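Local coordinates for protein decapping nuclease RAI1 (PDB 5BTO) that removes NAD caps from the 5' ends of RNAs as a metal-dependent decapping nuclease and binds and stimulates the exoribonuclease RAT1, at residues 79-91 / 144-156. Numbering follows the deposited sequence.
Sequences PEEKNMSDMKCLL and FINSDEEIELARR
The guanidinium of Arg-156 has a carboxylate oxygen over each face: OE2 of Glu-80 over one, OE1 of Glu-152, farther off, over the other. Carboxylate and guanidinium of the Glu-80 pair stand nearly perpendicular, 88° apart, and Glu-80 OE2 lies 3.4 Å from Arg-156 NH1 well out of the plane, a salt bridge of charge alone with no N-H aimed at the oxygen. CG of Met-84 meets the guanidinium edge, 3.6 Å from Arg-156 NH2. Beyond it the methionine chain runs straight and then bends at chi3, laying Met-84 CE on CG of Leu-153 at 3.6 Å and beside the aliphatic part of Glu-149. At the far end, the Phe-144 ring has SD of Met-87 near its plane at one edge, while Leu-91 CD2 comes in obliquely, 3.9 Å from Phe-144 CE2. In this PD-(D/E)XK nuclease fold, the contact sets the loop leading into helix 87-101 against strand 142-147 of the large mixed sheet and the start of helix 149-166. Ser-85 lies close to the substrate-binding Tyr-114, whose hydroxyl is hydrogen-bonded to the carbonyl of Asp-86. Between the two apolar patches sits Asn-146: its chi1 of -162° swings CG away from the backbone N and carries the amide out to the loop, where ND2 donates almost straight (174°) to Ser-85 O, 3.1 Å away, from above that carbonyl's plane. A water accepting from Met-87 N at 3.0 Å also takes a weak bond from ND2; a leucine here would probably leave Ser-85 O without its amide donor and this water without its weak link to the amide. Two further waters tie Ser-147 OG to the loop, one reaching Ser-85 N and the other Ser-85 O.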
loop_
_atom_site.group_PDB
_atom_site.type_symbol
_atom_site.label_atom_id
_atom_site.label_comp_id
_atom_site.label_asym_id
_atom_site.label_seq_id
_atom_site.Cartn_x
_atom_site.Cartn_y
_atom_site.Cartn_z
ATOM N N PRO A 79 -2.410 -25.421 -30.080
ATOM C CA PRO A 79 -3.552 -25.405 -29.157
ATOM C C PRO A 79 -3.199 -24.664 -27.871
ATOM O O PRO A 79 -2.194 -24.982 -27.238
ATOM C CB PRO A 79 -3.793 -26.890 -28.871
ATOM C CG PRO A 79 -3.222 -27.600 -30.052
ATOM C CD PRO A 79 -2.026 -26.792 -30.462
ATOM N N GLU A 80 -4.019 -23.688 -27.494
ATOM C CA GLU A 80 -3.685 -22.790 -26.390
ATOM C C GLU A 80 -3.453 -23.520 -25.063
ATOM O O GLU A 80 -2.796 -22.993 -24.165
ATOM C CB GLU A 80 -4.752 -21.699 -26.241
ATOM C CG GLU A 80 -4.306 -20.490 -25.426
ATOM C CD GLU A 80 -3.125 -19.748 -26.043
ATOM O OE1 GLU A 80 -2.664 -20.143 -27.137
ATOM O OE2 GLU A 80 -2.655 -18.763 -25.431
ATOM N N GLU A 81 -3.983 -24.734 -24.947
ATOM C CA GLU A 81 -3.759 -25.550 -23.759
ATOM C C GLU A 81 -2.447 -26.326 -23.859
ATOM O O GLU A 81 -2.079 -27.077 -22.955
ATOM C CB GLU A 81 -4.936 -26.496 -23.522
ATOM C CG GLU A 81 -5.412 -27.228 -24.760
ATOM C CD GLU A 81 -6.881 -27.584 -24.677
ATOM O OE1 GLU A 81 -7.559 -27.088 -23.749
ATOM O OE2 GLU A 81 -7.359 -28.356 -25.536
ATOM N N LYS A 82 -1.750 -26.135 -24.974
ATOM C CA LYS A 82 -0.418 -26.688 -25.153
ATOM C C LYS A 82 0.585 -25.541 -25.210
ATOM O O LYS A 82 1.733 -25.717 -25.619
ATOM C CB LYS A 82 -0.355 -27.517 -26.439
ATOM C CG LYS A 82 -1.548 -28.442 -26.629
ATOM C CD LYS A 82 -1.304 -29.471 -27.723
ATOM C CE LYS A 82 -2.479 -30.441 -27.830
ATOM N NZ LYS A 82 -2.117 -31.697 -28.546
ATOM N N ASN A 83 0.143 -24.360 -24.787
ATOM C CA ASN A 83 0.947 -23.154 -24.939
ATOM C C ASN A 83 1.016 -22.309 -23.667
ATOM O O ASN A 83 1.370 -21.130 -23.711
ATOM C CB ASN A 83 0.414 -22.322 -26.109
ATOM C CG ASN A 83 1.422 -21.308 -26.610
ATOM O OD1 ASN A 83 2.631 -21.517 -26.521
ATOM N ND2 ASN A 83 0.925 -20.195 -27.138
ATOM N N MET A 84 0.674 -22.917 -22.534
ATOM C CA MET A 84 0.803 -22.242 -21.248
ATOM C C MET A 84 2.264 -22.231 -20.803
ATOM O O MET A 84 3.004 -23.186 -21.057
ATOM C CB MET A 84 -0.085 -22.907 -20.189
ATOM C CG MET A 84 -1.567 -22.614 -20.373
ATOM S SD MET A 84 -2.644 -23.473 -19.210
ATOM C CE MET A 84 -2.311 -25.185 -19.635
ATOM N N SER A 85 2.675 -21.142 -20.154
ATOM C CA SER A 85 4.036 -21.014 -19.643
ATOM C C SER A 85 4.405 -22.238 -18.826
ATOM O O SER A 85 3.670 -22.636 -17.919
ATOM C CB SER A 85 4.186 -19.754 -18.791
ATOM O OG SER A 85 4.531 -18.635 -19.591
ATOM N N ASP A 86 5.564 -22.808 -19.135
ATOM C CA ASP A 86 5.946 -24.114 -18.629
ATOM C C ASP A 86 7.262 -24.060 -17.854
ATOM O O ASP A 86 8.332 -23.868 -18.436
ATOM C CB ASP A 86 6.073 -25.070 -19.817
ATOM C CG ASP A 86 6.450 -26.474 -19.408
ATOM O OD1 ASP A 86 6.283 -26.821 -18.220
ATOM O OD2 ASP A 86 6.900 -27.236 -20.289
ATOM N N MET A 87 7.189 -24.238 -16.540
ATOM C CA MET A 87 8.395 -24.217 -15.733
ATOM C C MET A 87 9.285 -25.426 -16.056
ATOM O O MET A 87 10.494 -25.376 -15.862
ATOM C CB MET A 87 8.044 -24.161 -14.239
ATOM C CG MET A 87 9.236 -24.022 -13.288
ATOM S SD MET A 87 10.238 -22.522 -13.478
ATOM C CE MET A 87 9.015 -21.245 -13.243
ATOM N N LYS A 88 8.686 -26.501 -16.566
ATOM C CA LYS A 88 9.424 -27.736 -16.820
ATOM C C LYS A 88 10.556 -27.532 -17.825
ATOM O O LYS A 88 11.700 -27.942 -17.590
ATOM C CB LYS A 88 8.486 -28.833 -17.328
ATOM C CG LYS A 88 7.356 -29.177 -16.380
ATOM C CD LYS A 88 6.422 -30.206 -17.002
ATOM C CE LYS A 88 5.304 -30.579 -16.048
ATOM N NZ LYS A 88 4.485 -29.399 -15.646
ATOM N N CYS A 89 10.238 -26.911 -18.956
ATOM C CA CYS A 89 11.260 -26.673 -19.973
ATOM C C CYS A 89 12.315 -25.673 -19.489
ATOM O O CYS A 89 13.506 -25.845 -19.750
ATOM C CB CYS A 89 10.649 -26.259 -21.327
ATOM S SG CYS A 89 9.551 -24.815 -21.338
ATOM N N LEU A 90 11.882 -24.636 -18.781
ATOM C CA LEU A 90 12.819 -23.694 -18.181
ATOM C C LEU A 90 13.785 -24.425 -17.241
ATOM O O LEU A 90 14.999 -24.202 -17.282
ATOM C CB LEU A 90 12.076 -22.565 -17.450
ATOM C CG LEU A 90 12.941 -21.547 -16.701
ATOM C CD1 LEU A 90 14.043 -20.993 -17.617
ATOM C CD2 LEU A 90 12.078 -20.411 -16.119
ATOM N N LEU A 91 13.255 -25.296 -16.391
ATOM C CA LEU A 91 14.122 -26.035 -15.473
ATOM C C LEU A 91 15.043 -27.000 -16.201
ATOM O O LEU A 91 16.172 -27.225 -15.772
ATOM C CB LEU A 91 13.304 -26.791 -14.429
ATOM C CG LEU A 91 12.538 -25.847 -13.514
ATOM C CD1 LEU A 91 11.778 -26.646 -12.471
ATOM C CD2 LEU A 91 13.487 -24.852 -12.861
ATOM N N PHE A 144 10.529 -19.881 -6.972
ATOM C CA PHE A 144 10.114 -20.236 -8.325
ATOM C C PHE A 144 8.692 -19.743 -8.530
ATOM O O PHE A 144 7.817 -19.999 -7.695
ATOM C CB PHE A 144 10.210 -21.757 -8.526
ATOM C CG PHE A 144 11.610 -22.291 -8.403
ATOM C CD1 PHE A 144 12.196 -22.459 -7.154
ATOM C CD2 PHE A 144 12.337 -22.624 -9.530
ATOM C CE1 PHE A 144 13.489 -22.944 -7.030
ATOM C CE2 PHE A 144 13.632 -23.112 -9.420
ATOM C CZ PHE A 144 14.211 -23.266 -8.172
ATOM N N ILE A 145 8.465 -18.995 -9.610
ATOM C CA ILE A 145 7.161 -18.361 -9.833
ATOM C C ILE A 145 6.618 -18.720 -11.206
ATOM O O ILE A 145 7.305 -18.521 -12.218
ATOM C CB ILE A 145 7.269 -16.825 -9.727
ATOM C CG1 ILE A 145 7.855 -16.433 -8.359
ATOM C CG2 ILE A 145 5.894 -16.157 -9.953
ATOM C CD1 ILE A 145 7.979 -14.936 -8.131
ATOM N N ASN A 146 5.401 -19.259 -11.251
ATOM C CA ASN A 146 4.730 -19.508 -12.527
ATOM C C ASN A 146 3.253 -19.195 -12.436
ATOM O O ASN A 146 2.707 -19.063 -11.344
ATOM C CB ASN A 146 4.900 -20.958 -13.003
ATOM C CG ASN A 146 4.601 -21.116 -14.503
ATOM O OD1 ASN A 146 4.573 -20.134 -15.251
ATOM N ND2 ASN A 146 4.374 -22.341 -14.940
ATOM N N SER A 147 2.601 -19.084 -13.584
ATOM C CA SER A 147 1.146 -19.032 -13.606
ATOM C C SER A 147 0.592 -20.393 -13.200
ATOM O O SER A 147 1.296 -21.409 -13.242
ATOM C CB SER A 147 0.650 -18.678 -15.008
ATOM O OG SER A 147 1.234 -19.532 -15.982
ATOM N N ASP A 148 -0.677 -20.416 -12.809
ATOM C CA ASP A 148 -1.315 -21.666 -12.435
ATOM C C ASP A 148 -2.044 -22.291 -13.622
ATOM O O ASP A 148 -2.913 -21.667 -14.233
ATOM C CB ASP A 148 -2.279 -21.438 -11.276
ATOM C CG ASP A 148 -2.878 -22.730 -10.759
ATOM O OD1 ASP A 148 -2.187 -23.462 -10.020
ATOM O OD2 ASP A 148 -4.045 -23.011 -11.085
ATOM N N GLU A 149 -1.692 -23.533 -13.934
ATOM C CA GLU A 149 -2.212 -24.210 -15.117
ATOM C C GLU A 149 -3.739 -24.229 -15.177
ATOM O O GLU A 149 -4.334 -23.843 -16.184
ATOM C CB GLU A 149 -1.660 -25.637 -15.194
ATOM C CG GLU A 149 -2.034 -26.380 -16.458
ATOM C CD GLU A 149 -1.267 -27.677 -16.616
ATOM O OE1 GLU A 149 -0.221 -27.838 -15.953
ATOM O OE2 GLU A 149 -1.711 -28.536 -17.403
ATOM N N GLU A 150 -4.368 -24.674 -14.097
ATOM C CA GLU A 150 -5.821 -24.811 -14.075
ATOM C C GLU A 150 -6.503 -23.447 -14.207
ATOM O O GLU A 150 -7.434 -23.284 -14.994
ATOM C CB GLU A 150 -6.278 -25.527 -12.799
ATOM C CG GLU A 150 -6.290 -24.625 -11.579
ATOM C CD GLU A 150 -6.239 -25.380 -10.270
ATOM O OE1 GLU A 150 -6.741 -26.525 -10.213
ATOM O OE2 GLU A 150 -5.693 -24.816 -9.298
ATOM N N ILE A 151 -6.026 -22.464 -13.452
ATOM C CA ILE A 151 -6.616 -21.130 -13.497
ATOM C C ILE A 151 -6.484 -20.529 -14.892
ATOM O O ILE A 151 -7.436 -19.946 -15.419
ATOM C CB ILE A 151 -6.002 -20.193 -12.434
ATOM C CG1 ILE A 151 -6.474 -20.610 -11.036
ATOM C CG2 ILE A 151 -6.366 -18.737 -12.726
ATOM C CD1 ILE A 151 -5.898 -19.771 -9.906
ATOM N N GLU A 152 -5.313 -20.699 -15.499
ATOM C CA GLU A 152 -5.086 -20.196 -16.854
ATOM C C GLU A 152 -6.014 -20.848 -17.866
ATOM O O GLU A 152 -6.544 -20.177 -18.752
ATOM C CB GLU A 152 -3.631 -20.397 -17.280
ATOM C CG GLU A 152 -2.681 -19.446 -16.601
ATOM C CD GLU A 152 -3.162 -18.007 -16.674
ATOM O OE1 GLU A 152 -3.490 -17.534 -17.789
ATOM O OE2 GLU A 152 -3.221 -17.355 -15.611
ATOM N N LEU A 153 -6.199 -22.158 -17.738
ATOM C CA LEU A 153 -7.074 -22.895 -18.644
ATOM C C LEU A 153 -8.501 -22.383 -18.541
ATOM O O LEU A 153 -9.148 -22.098 -19.547
ATOM C CB LEU A 153 -7.033 -24.392 -18.333
ATOM C CG LEU A 153 -5.827 -25.166 -18.872
ATOM C CD1 LEU A 153 -5.799 -26.593 -18.327
ATOM C CD2 LEU A 153 -5.839 -25.170 -20.392
ATOM N N ALA A 154 -8.985 -22.263 -17.311
ATOM C CA ALA A 154 -10.349 -21.816 -17.073
ATOM C C ALA A 154 -10.550 -20.382 -17.546
ATOM O O ALA A 154 -11.620 -20.027 -18.042
ATOM C CB ALA A 154 -10.695 -21.942 -15.598
ATOM N N ARG A 155 -9.512 -19.566 -17.397
ATOM C CA ARG A 155 -9.604 -18.140 -17.683
ATOM C C ARG A 155 -9.726 -17.844 -19.178
ATOM O O ARG A 155 -10.547 -17.024 -19.589
ATOM C CB ARG A 155 -8.398 -17.414 -17.086
ATOM C CG ARG A 155 -8.525 -15.902 -17.026
ATOM C CD ARG A 155 -7.646 -15.332 -15.917
ATOM N NE ARG A 155 -8.262 -15.478 -14.597
ATOM C CZ ARG A 155 -7.619 -15.327 -13.441
ATOM N NH1 ARG A 155 -6.315 -15.036 -13.418
ATOM N NH2 ARG A 155 -8.281 -15.476 -12.304
ATOM N N ARG A 156 -8.917 -18.512 -19.991
ATOM C CA ARG A 156 -8.963 -18.287 -21.433
ATOM C C ARG A 156 -10.288 -18.760 -22.029
ATOM O O ARG A 156 -10.856 -18.104 -22.903
ATOM C CB ARG A 156 -7.779 -18.956 -22.136
ATOM C CG ARG A 156 -6.427 -18.336 -21.797
ATOM C CD ARG A 156 -5.339 -18.828 -22.740
ATOM N NE ARG A 156 -4.162 -19.313 -22.025
ATOM C CZ ARG A 156 -3.054 -18.602 -21.828
ATOM N NH1 ARG A 156 -2.961 -17.365 -22.298
ATOM N NH2 ARG A 156 -2.035 -19.132 -21.162
HETATM O O HOH W 1 0.868 -22.373 -16.264
HETATM O O HOH W 2 0.926 -19.134 -18.684
HETATM O O HOH W 3 4.773 -25.246 -15.035
#